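Local atomic coordinates of type II restriction enzyme MUNI (PDB entry 1D02), a protein that recognises the double-stranded DNA sequence 5'-CAATTG-3' and cleaves it after the first C, acting as a homodimeric type II restriction endonuclease. Residues Arg9-Trp12 and Gln13-Ala16; Ala133-Ile137 and Gly138-Asp142. The protein carries 1 engineered substitution. One frame throughout, in Å; residues are numbered along the deposited sequence.

Interaction 1: Arg9-Trp12 and Gln13-Ala16; sequences RLNW and QALA
The backbone N of A14 is held by two oxygens of N11. The firmer bond goes to N11 OD1, at 3.0 Å with an N-H...O angle of 149°. The other goes to N11 O and is weak. This is an N-cap: N11 sits just before helix 12-21, and its side chain takes up an amide hydrogen of the first turn. The torsion chi1 of -166° swings CG away from the backbone N and over to the helix side. The donor comes to OD1 from above the carbonyl plane, not along a lone pair. The amide also lies against the methyl of A14, with CG 3.5 Å from A14 CB. N11 ND2 turns to E36 O, so both ends of the amide are used. The first i+4 bond, L15 N to N11 O, is weak; the next, A16 N to W12 O, is 2.9 Å long. N11 is the centre of an inverse gamma turn, closed by a weak bond from W12 N to L10 O. A water ties this turn to the helix. It donates to L10 O and, at 2.9 Å, to Q13 OE1, and it lies at the edge of the W12 ring, in its plane.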
loop_
_atom_site.group_PDB
_atom_site.type_symbol
_atom_site.label_atom_id
_atom_site.label_comp_id
_atom_site.label_asym_id
_atom_site.label_seq_id
_atom_site.Cartn_x
_atom_site.Cartn_y
_atom_site.Cartn_z
ATOM N N ARG D 9 7.669 32.580 -0.570
ATOM C CA ARG D 9 7.352 32.701 -1.995
ATOM C C ARG D 9 8.302 31.913 -2.908
ATOM O O ARG D 9 9.518 32.028 -2.809
ATOM C CB ARG D 9 7.323 34.176 -2.422
ATOM C CG ARG D 9 6.814 34.340 -3.859
ATOM C CD ARG D 9 6.541 35.762 -4.241
ATOM N NE ARG D 9 5.657 36.435 -3.293
ATOM C CZ ARG D 9 5.399 37.740 -3.344
ATOM N NH1 ARG D 9 5.944 38.475 -4.301
ATOM N NH2 ARG D 9 4.635 38.318 -2.424
ATOM N N LEU D 10 7.721 31.138 -3.817
ATOM C CA LEU D 10 8.510 30.329 -4.723
ATOM C C LEU D 10 9.006 31.166 -5.916
ATOM O O LEU D 10 8.505 32.270 -6.158
ATOM C CB LEU D 10 7.649 29.130 -5.170
ATOM C CG LEU D 10 7.213 28.200 -4.036
ATOM C CD1 LEU D 10 6.515 26.945 -4.620
ATOM C CD2 LEU D 10 8.438 27.747 -3.270
ATOM N N ASN D 11 9.994 30.644 -6.645
ATOM C CA ASN D 11 10.570 31.374 -7.779
ATOM C C ASN D 11 9.850 31.036 -9.064
ATOM O O ASN D 11 10.374 30.300 -9.911
ATOM C CB ASN D 11 12.045 31.019 -7.896
ATOM C CG ASN D 11 12.811 31.969 -8.802
ATOM O OD1 ASN D 11 12.225 32.650 -9.651
ATOM N ND2 ASN D 11 14.128 31.981 -8.659
ATOM N N TRP D 12 8.657 31.595 -9.211
ATOM C CA TRP D 12 7.838 31.338 -10.366
ATOM C C TRP D 12 8.492 31.820 -11.662
ATOM O O TRP D 12 8.250 31.237 -12.717
ATOM C CB TRP D 12 6.464 31.979 -10.163
ATOM C CG TRP D 12 5.732 31.375 -8.979
ATOM C CD1 TRP D 12 5.632 31.899 -7.706
ATOM C CD2 TRP D 12 5.041 30.109 -8.945
ATOM N NE1 TRP D 12 4.925 31.039 -6.892
ATOM C CE2 TRP D 12 4.545 29.936 -7.620
ATOM C CE3 TRP D 12 4.795 29.104 -9.897
ATOM C CZ2 TRP D 12 3.816 28.805 -7.232
ATOM C CZ3 TRP D 12 4.070 27.971 -9.512
ATOM C CH2 TRP D 12 3.585 27.834 -8.187
ATOM N N GLN D 13 9.310 32.871 -11.586
ATOM C CA GLN D 13 9.967 33.370 -12.796
ATOM C C GLN D 13 10.975 32.355 -13.334
ATOM O O GLN D 13 11.100 32.197 -14.557
ATOM C CB GLN D 13 10.670 34.707 -12.533
ATOM C CG GLN D 13 9.702 35.839 -12.132
ATOM C CD GLN D 13 9.698 36.084 -10.627
ATOM O OE1 GLN D 13 9.777 35.133 -9.832
ATOM N NE2 GLN D 13 9.604 37.367 -10.226
ATOM N N ALA D 14 11.686 31.663 -12.440
ATOM C CA ALA D 14 12.663 30.673 -12.882
ATOM C C ALA D 14 11.925 29.521 -13.552
ATOM O O ALA D 14 12.401 29.002 -14.551
ATOM C CB ALA D 14 13.488 30.143 -11.725
ATOM N N LEU D 15 10.771 29.131 -13.008
ATOM C CA LEU D 15 9.991 28.045 -13.624
ATOM C C LEU D 15 9.461 28.478 -15.003
ATOM O O LEU D 15 9.460 27.685 -15.976
ATOM C CB LEU D 15 8.822 27.638 -12.712
ATOM C CG LEU D 15 7.873 26.570 -13.285
ATOM C CD1 LEU D 15 8.675 25.301 -13.633
ATOM C CD2 LEU D 15 6.792 26.218 -12.295
ATOM N N ALA D 16 9.010 29.732 -15.100
ATOM C CA ALA D 16 8.516 30.225 -16.387
ATOM C C ALA D 16 9.673 30.208 -17.401
ATOM O O ALA D 16 9.471 29.920 -18.585
ATOM C CB ALA D 16 7.933 31.637 -16.234
HETATM O O HOH W 1 7.691 34.658 -7.809
#

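Interaction 2: Ala133-Ile137 and Gly138-Asp142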
loop_
_atom_site.group_PDB
_atom_site.type_symbol
_atom_site.label_atom_id
_atom_site.label_comp_id
_atom_site.label_asym_id
_atom_site.label_seq_id
_atom_site.Cartn_x
_atom_site.Cartn_y
_atom_site.Cartn_z
ATOM N N ALA D 133 7.657 6.318 10.811
ATOM C CA ALA D 133 9.024 6.672 10.435
ATOM C C ALA D 133 9.075 8.020 9.681
ATOM O O ALA D 133 9.939 8.881 9.945
ATOM C CB ALA D 133 9.624 5.562 9.568
ATOM N N TYR D 134 8.148 8.200 8.739
ATOM C CA TYR D 134 8.102 9.428 7.947
ATOM C C TYR D 134 7.801 10.647 8.818
ATOM O O TYR D 134 8.441 11.700 8.678
ATOM C CB TYR D 134 7.031 9.328 6.853
ATOM C CG TYR D 134 7.509 8.673 5.558
ATOM C CD1 TYR D 134 8.270 7.507 5.570
ATOM C CD2 TYR D 134 7.193 9.242 4.327
ATOM C CE1 TYR D 134 8.712 6.924 4.365
ATOM C CE2 TYR D 134 7.619 8.668 3.133
ATOM C CZ TYR D 134 8.382 7.516 3.162
ATOM O OH TYR D 134 8.853 6.997 1.975
ATOM N N ARG D 135 6.833 10.504 9.715
ATOM C CA ARG D 135 6.496 11.634 10.587
ATOM C C ARG D 135 7.643 11.977 11.544
ATOM O O ARG D 135 7.901 13.162 11.814
ATOM C CB ARG D 135 5.211 11.345 11.366
ATOM C CG ARG D 135 3.938 11.348 10.497
ATOM C CD ARG D 135 2.717 11.431 11.404
ATOM N NE ARG D 135 1.426 11.344 10.714
ATOM C CZ ARG D 135 0.797 12.352 10.112
ATOM N NH1 ARG D 135 1.334 13.585 10.068
ATOM N NH2 ARG D 135 -0.428 12.150 9.635
ATOM N N THR D 136 8.356 10.964 12.040
ATOM C CA THR D 136 9.485 11.202 12.944
ATOM C C THR D 136 10.627 11.909 12.233
ATOM O O THR D 136 11.186 12.896 12.726
ATOM C CB THR D 136 10.054 9.873 13.514
ATOM O OG1 THR D 136 9.075 9.270 14.354
ATOM C CG2 THR D 136 11.366 10.120 14.300
ATOM N N ILE D 137 10.958 11.419 11.043
ATOM C CA ILE D 137 12.079 11.986 10.316
ATOM C C ILE D 137 11.764 13.342 9.699
ATOM O O ILE D 137 12.507 14.298 9.897
ATOM C CB ILE D 137 12.555 10.987 9.234
ATOM C CG1 ILE D 137 13.105 9.742 9.927
ATOM C CG2 ILE D 137 13.672 11.628 8.352
ATOM C CD1 ILE D 137 13.386 8.561 9.000
ATOM N N GLY D 138 10.636 13.439 9.008
ATOM C CA GLY D 138 10.293 14.682 8.340
ATOM C C GLY D 138 9.775 15.790 9.234
ATOM O O GLY D 138 9.779 16.953 8.823
ATOM N N GLY D 139 9.295 15.444 10.432
ATOM C CA GLY D 139 8.811 16.472 11.340
ATOM C C GLY D 139 7.358 16.896 11.196
ATOM O O GLY D 139 6.931 17.817 11.895
ATOM N N ILE D 140 6.587 16.243 10.321
ATOM C CA ILE D 140 5.187 16.597 10.100
ATOM C C ILE D 140 4.247 15.725 10.926
ATOM O O ILE D 140 3.975 14.580 10.562
ATOM C CB ILE D 140 4.802 16.446 8.593
ATOM C CG1 ILE D 140 5.787 17.251 7.734
ATOM C CG2 ILE D 140 3.341 16.909 8.346
ATOM C CD1 ILE D 140 5.633 16.998 6.227
ATOM N N ASN D 141 3.736 16.262 12.036
ATOM C CA ASN D 141 2.811 15.508 12.871
ATOM C C ASN D 141 1.349 15.942 12.753
ATOM O O ASN D 141 0.478 15.385 13.441
ATOM C CB ASN D 141 3.269 15.553 14.340
ATOM C CG ASN D 141 4.572 14.800 14.548
ATOM O OD1 ASN D 141 4.655 13.611 14.242
ATOM N ND2 ASN D 141 5.599 15.488 15.049
ATOM N N ASP D 142 1.076 16.913 11.880
ATOM C CA ASP D 142 -0.293 17.394 11.692
ATOM C C ASP D 142 -1.150 16.216 11.252
ATOM O O ASP D 142 -0.866 15.573 10.240
ATOM C CB ASP D 142 -0.333 18.479 10.622
ATOM C CG ASP D 142 0.638 19.598 10.892
ATOM O OD1 ASP D 142 0.180 20.761 10.995
ATOM O OD2 ASP D 142 1.853 19.326 10.996
HETATM O O HOH W 2 7.156 14.101 8.396
HETATM O O HOH W 3 8.025 14.476 14.272
#
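The side chain of R135 runs alongside the backbone of I140 and N141. It is extended from CG to NE, and its methylenes pass the carbonyl of I140, with CG 3.2 Å from I140 O. The last torsion, chi4 of -82°, turns the guanidinium across the chain, which brings NH1 round to the same oxygen. NH1 bonds I140 O at 2.9 Å, and this oxygen lies almost in the guanidinium plane. NH1 also bonds D142 O, at 3.0 Å, but that oxygen is tilted from the plane. In both cases the donor stands above the carbonyl plane. NH2 goes to I145 O, so one arginine holds three carbonyls of the loop. The amide of N141 crosses R135 obliquely, the two flat groups 29° apart. Its OD1 rests 3.7 Å from R135 CB. These contacts fold the loop back on the C-terminal end of helix 128-138. The helix ends in an alpha-L C-cap with glycine at C': G139 has a positive phi of 87°, and its N bonds R135 O at 3.0 Å. These backbone angles call for glycine, next to the carbonyl O of G138. One step earlier, G138 N bonds Y134 O at 2.8 Å. Two waters continue the cap. One donates to Y134 O and accepts from I140 N. The other donates to R135 O and accepts from N141 ND2, at 2.7 Å. The ring end of Y134 leads away from the loop and meets F96 of strand 93-101 edge-to-face.

Overall arrangement
From the N terminus, interaction 1 comes first and starts helix 12-21. Its cap and first turn lie against helices 27-34 and 186-197, on the surface and about 21 Å (nearest atom) from the DNA. The chain then passes through strands 40-44, 84-88 and 93-101 before interaction 2 ends helix 128-138. There the loop toward strand 148-153 is folded back on the helix, which packs beside strand 93-101. The nearest atom of interaction 2 is about 7 Å from the DNA. Interaction 1 caps the start of a helix; interaction 2 closes the turn at the end of one. The two follow in series, neither nesting nor crossing. Their centres are 27 Å apart, and they do not touch.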